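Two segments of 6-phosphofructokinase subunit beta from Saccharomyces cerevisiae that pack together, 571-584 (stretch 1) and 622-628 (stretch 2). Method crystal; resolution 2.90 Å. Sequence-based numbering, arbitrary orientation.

Stretch 1 (571-584) NSGYLATYASLAVG
Stretch 2, residues 622-628: KLILKST

A helix laid against a β-strand can pack closely where small helix residues let a larger strand side chain approach, as A576, A579 and S580 do here for L625 in the beta subunit of yeast 6-phosphofructokinase. Residues 574-583 form the helix and 622-627 the strand. Their N-to-C directions differ by 167°, so the two run nearly antiparallel, and their axes approach to 8.0 Å. The register is marked by A576 and S627, whose CA atoms lie 6.0 Å apart. From there the antiparallel course carries the contact to L625 beside A579 and S580, and then to L623 beside V583.

The backbone of each element is conventional. Helical phi/psi values cluster near -60/-48, and i to i+4 hydrogen bonds run from T577 N to G573 O (2.9 Å) through V583 N to A579 O (2.9 Å). G573 occupies the N-cap position. Just before it, S572, with chi1 t, accepts a hydrogen bond at OG from Y574 N (3.2 Å), tying the preceding loop to the first turn. At the other end V583 has relaxed to -116/3, and G584 leaves the helix at 69/38, a positive phi that by itself favours glycine. The strand is extended, with phi from -134° to -90° and psi from 110° to 148° over 622-626; S627 follows at -61/136. Strand alternation therefore points the CA-to-CB bonds of L623, L625 and S627 toward the helix and those of K622, I624 and K626 away.

L625 has the largest covered area of any residue here, 77 Å² of a total of 279 Å² summed over both sides. Its rotamer, chi1 m (-57°) and chi2 t (-157°), brings CD1 against the helix surface. This methyl lies 3.6 Å from A579 CB, an apolar contact, and also meets backbone: L625 CD1 is 3.5 Å from S580 N and 3.8 Å from A576 O. Those two polar atoms already bond to each other within the helix, S580 N to A576 O at 2.8 Å, so the leucine can rest on them without leaving either unpaired. S580, chi1 t, has its CA-to-CB bond sideways and adds a looser approach, its CB 4.1 Å from L625 CD1.

S627 and A576 come next, covering 47 and 45 Å². S627, chi1 m (-81°), places OG 3.2 Å from A576 CB, a tight van der Waals approach rather than a polar one, since a methyl offers no hydrogen-bonding partner. The same S627 OG lies 4.1 Å from G573 CA.

At the far end, V583 (chi1 m) and L623 (chi1 m, chi2 t) meet through V583 CG2 and L623 CD1 at 4.2 Å, a looser apolar contact. No hydrogen bond crosses between the stretches. The example shows two elements with no hydrogen bond between them, joined by packing of alternate strand side chains on side-chain and backbone atoms of the helix.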

# COMPACT_ATOMS: atom_id res chain seq x y z
N ASN B 571 -16.60 10.77 0.80
CA ASN B 571 -17.07 10.56 2.15
C ASN B 571 -18.57 10.38 2.22
O ASN B 571 -19.15 10.32 3.32
CB ASN B 571 -16.67 11.74 3.03
CG ASN B 571 -15.18 11.84 3.24
OD1 ASN B 571 -14.51 10.84 3.47
ND2 ASN B 571 -14.67 13.04 3.19
N SER B 572 -19.21 10.30 1.05
CA SER B 572 -20.65 10.13 1.00
C SER B 572 -21.07 8.71 0.68
O SER B 572 -20.72 8.17 -0.38
CB SER B 572 -21.26 11.06 -0.04
OG SER B 572 -22.62 10.71 -0.24
N GLY B 573 -21.84 8.11 1.59
CA GLY B 573 -22.31 6.75 1.40
C GLY B 573 -23.56 6.66 0.54
O GLY B 573 -24.18 5.60 0.39
N TYR B 574 -23.93 7.77 -0.07
CA TYR B 574 -25.11 7.78 -0.90
C TYR B 574 -25.10 6.68 -1.97
O TYR B 574 -26.02 5.85 -2.03
CB TYR B 574 -25.25 9.14 -1.57
CG TYR B 574 -26.42 9.19 -2.51
CD1 TYR B 574 -27.73 9.33 -2.03
CD2 TYR B 574 -26.23 9.09 -3.87
CE1 TYR B 574 -28.80 9.38 -2.90
CE2 TYR B 574 -27.27 9.14 -4.74
CZ TYR B 574 -28.56 9.29 -4.26
OH TYR B 574 -29.58 9.40 -5.18
N LEU B 575 -24.07 6.66 -2.81
CA LEU B 575 -23.98 5.67 -3.88
C LEU B 575 -23.96 4.23 -3.40
O LEU B 575 -24.69 3.38 -3.92
CB LEU B 575 -22.76 5.96 -4.74
CG LEU B 575 -22.47 5.00 -5.92
CD1 LEU B 575 -23.61 4.90 -6.93
CD2 LEU B 575 -21.22 5.49 -6.59
N ALA B 576 -23.13 3.93 -2.41
CA ALA B 576 -23.07 2.57 -1.90
C ALA B 576 -24.43 2.14 -1.35
O ALA B 576 -24.88 1.01 -1.58
CB ALA B 576 -22.01 2.49 -0.82
N THR B 577 -25.09 3.05 -0.63
CA THR B 577 -26.39 2.75 -0.04
C THR B 577 -27.45 2.40 -1.04
O THR B 577 -28.03 1.31 -0.97
CB THR B 577 -26.92 3.91 0.81
OG1 THR B 577 -26.04 4.13 1.92
CG2 THR B 577 -28.32 3.59 1.31
N TYR B 578 -27.71 3.30 -1.97
CA TYR B 578 -28.74 3.01 -2.96
C TYR B 578 -28.37 1.85 -3.87
O TYR B 578 -29.23 1.05 -4.24
CB TYR B 578 -29.13 4.27 -3.75
CG TYR B 578 -30.00 5.16 -2.89
CD1 TYR B 578 -29.43 6.00 -1.93
CD2 TYR B 578 -31.39 5.01 -2.89
CE1 TYR B 578 -30.23 6.64 -0.98
CE2 TYR B 578 -32.19 5.66 -1.95
CZ TYR B 578 -31.60 6.46 -1.00
OH TYR B 578 -32.38 7.06 -0.06
N ALA B 579 -27.09 1.73 -4.21
CA ALA B 579 -26.67 0.61 -5.06
C ALA B 579 -27.03 -0.68 -4.31
O ALA B 579 -27.70 -1.60 -4.83
CB ALA B 579 -25.16 0.67 -5.31
N SER B 580 -26.58 -0.72 -3.06
CA SER B 580 -26.84 -1.83 -2.19
C SER B 580 -28.34 -2.16 -2.19
O SER B 580 -28.74 -3.31 -2.44
CB SER B 580 -26.37 -1.48 -0.78
OG SER B 580 -26.83 -2.43 0.17
N LEU B 581 -29.17 -1.17 -1.93
CA LEU B 581 -30.60 -1.44 -1.89
C LEU B 581 -31.09 -1.99 -3.23
O LEU B 581 -31.90 -2.90 -3.25
CB LEU B 581 -31.37 -0.17 -1.55
CG LEU B 581 -32.87 -0.32 -1.27
CD1 LEU B 581 -33.03 -0.93 0.09
CD2 LEU B 581 -33.56 1.02 -1.30
N ALA B 582 -30.57 -1.44 -4.33
CA ALA B 582 -30.98 -1.84 -5.67
C ALA B 582 -30.54 -3.21 -6.15
O ALA B 582 -31.12 -3.77 -7.08
CB ALA B 582 -30.53 -0.82 -6.64
N VAL B 583 -29.49 -3.76 -5.54
CA VAL B 583 -29.05 -5.09 -5.97
C VAL B 583 -29.22 -6.07 -4.84
O VAL B 583 -28.85 -7.23 -4.96
CB VAL B 583 -27.58 -5.11 -6.38
CG1 VAL B 583 -27.39 -4.26 -7.62
CG2 VAL B 583 -26.69 -4.60 -5.24
N GLY B 584 -29.78 -5.61 -3.73
CA GLY B 584 -29.96 -6.50 -2.60
C GLY B 584 -28.66 -6.90 -1.95
O GLY B 584 -28.51 -8.03 -1.52
N LYS B 622 -23.15 -13.68 -2.72
CA LYS B 622 -23.39 -12.52 -1.86
C LYS B 622 -22.47 -11.35 -2.18
O LYS B 622 -21.31 -11.56 -2.56
CB LYS B 622 -23.22 -12.90 -0.38
CG LYS B 622 -24.08 -14.04 0.12
N LEU B 623 -22.97 -10.13 -1.99
CA LEU B 623 -22.20 -8.93 -2.26
C LEU B 623 -22.06 -8.06 -1.02
O LEU B 623 -22.98 -7.91 -0.22
CB LEU B 623 -22.87 -8.06 -3.32
CG LEU B 623 -23.07 -8.60 -4.72
CD1 LEU B 623 -23.70 -7.53 -5.57
CD2 LEU B 623 -21.73 -9.00 -5.31
N ILE B 624 -20.89 -7.47 -0.88
CA ILE B 624 -20.61 -6.58 0.22
C ILE B 624 -20.13 -5.34 -0.50
O ILE B 624 -19.06 -5.37 -1.12
CB ILE B 624 -19.46 -7.11 1.12
CG1 ILE B 624 -19.90 -8.38 1.84
CG2 ILE B 624 -19.08 -6.07 2.14
CD1 ILE B 624 -18.78 -9.02 2.59
N LEU B 625 -20.93 -4.27 -0.49
CA LEU B 625 -20.51 -3.04 -1.15
C LEU B 625 -19.78 -2.23 -0.11
O LEU B 625 -20.23 -2.08 1.01
CB LEU B 625 -21.70 -2.24 -1.69
CG LEU B 625 -22.62 -2.96 -2.68
CD1 LEU B 625 -23.34 -1.90 -3.50
CD2 LEU B 625 -21.85 -3.92 -3.61
N LYS B 626 -18.63 -1.72 -0.49
CA LYS B 626 -17.87 -0.96 0.45
C LYS B 626 -17.35 0.34 -0.14
O LYS B 626 -16.51 0.33 -1.04
CB LYS B 626 -16.72 -1.84 0.96
CG LYS B 626 -15.78 -1.19 1.97
CD LYS B 626 -14.54 -0.72 1.30
CE LYS B 626 -13.61 -0.02 2.26
NZ LYS B 626 -12.32 0.38 1.59
N SER B 627 -17.88 1.46 0.33
CA SER B 627 -17.40 2.74 -0.10
C SER B 627 -15.93 2.73 0.34
O SER B 627 -15.63 2.32 1.46
CB SER B 627 -18.12 3.87 0.65
OG SER B 627 -19.40 4.15 0.09
N THR B 628 -15.03 3.18 -0.53
CA THR B 628 -13.61 3.22 -0.19
C THR B 628 -13.32 3.95 1.13
O THR B 628 -12.56 3.45 1.97
CB THR B 628 -12.80 3.91 -1.27
OG1 THR B 628 -13.10 3.30 -2.53
CG2 THR B 628 -11.33 3.81 -0.99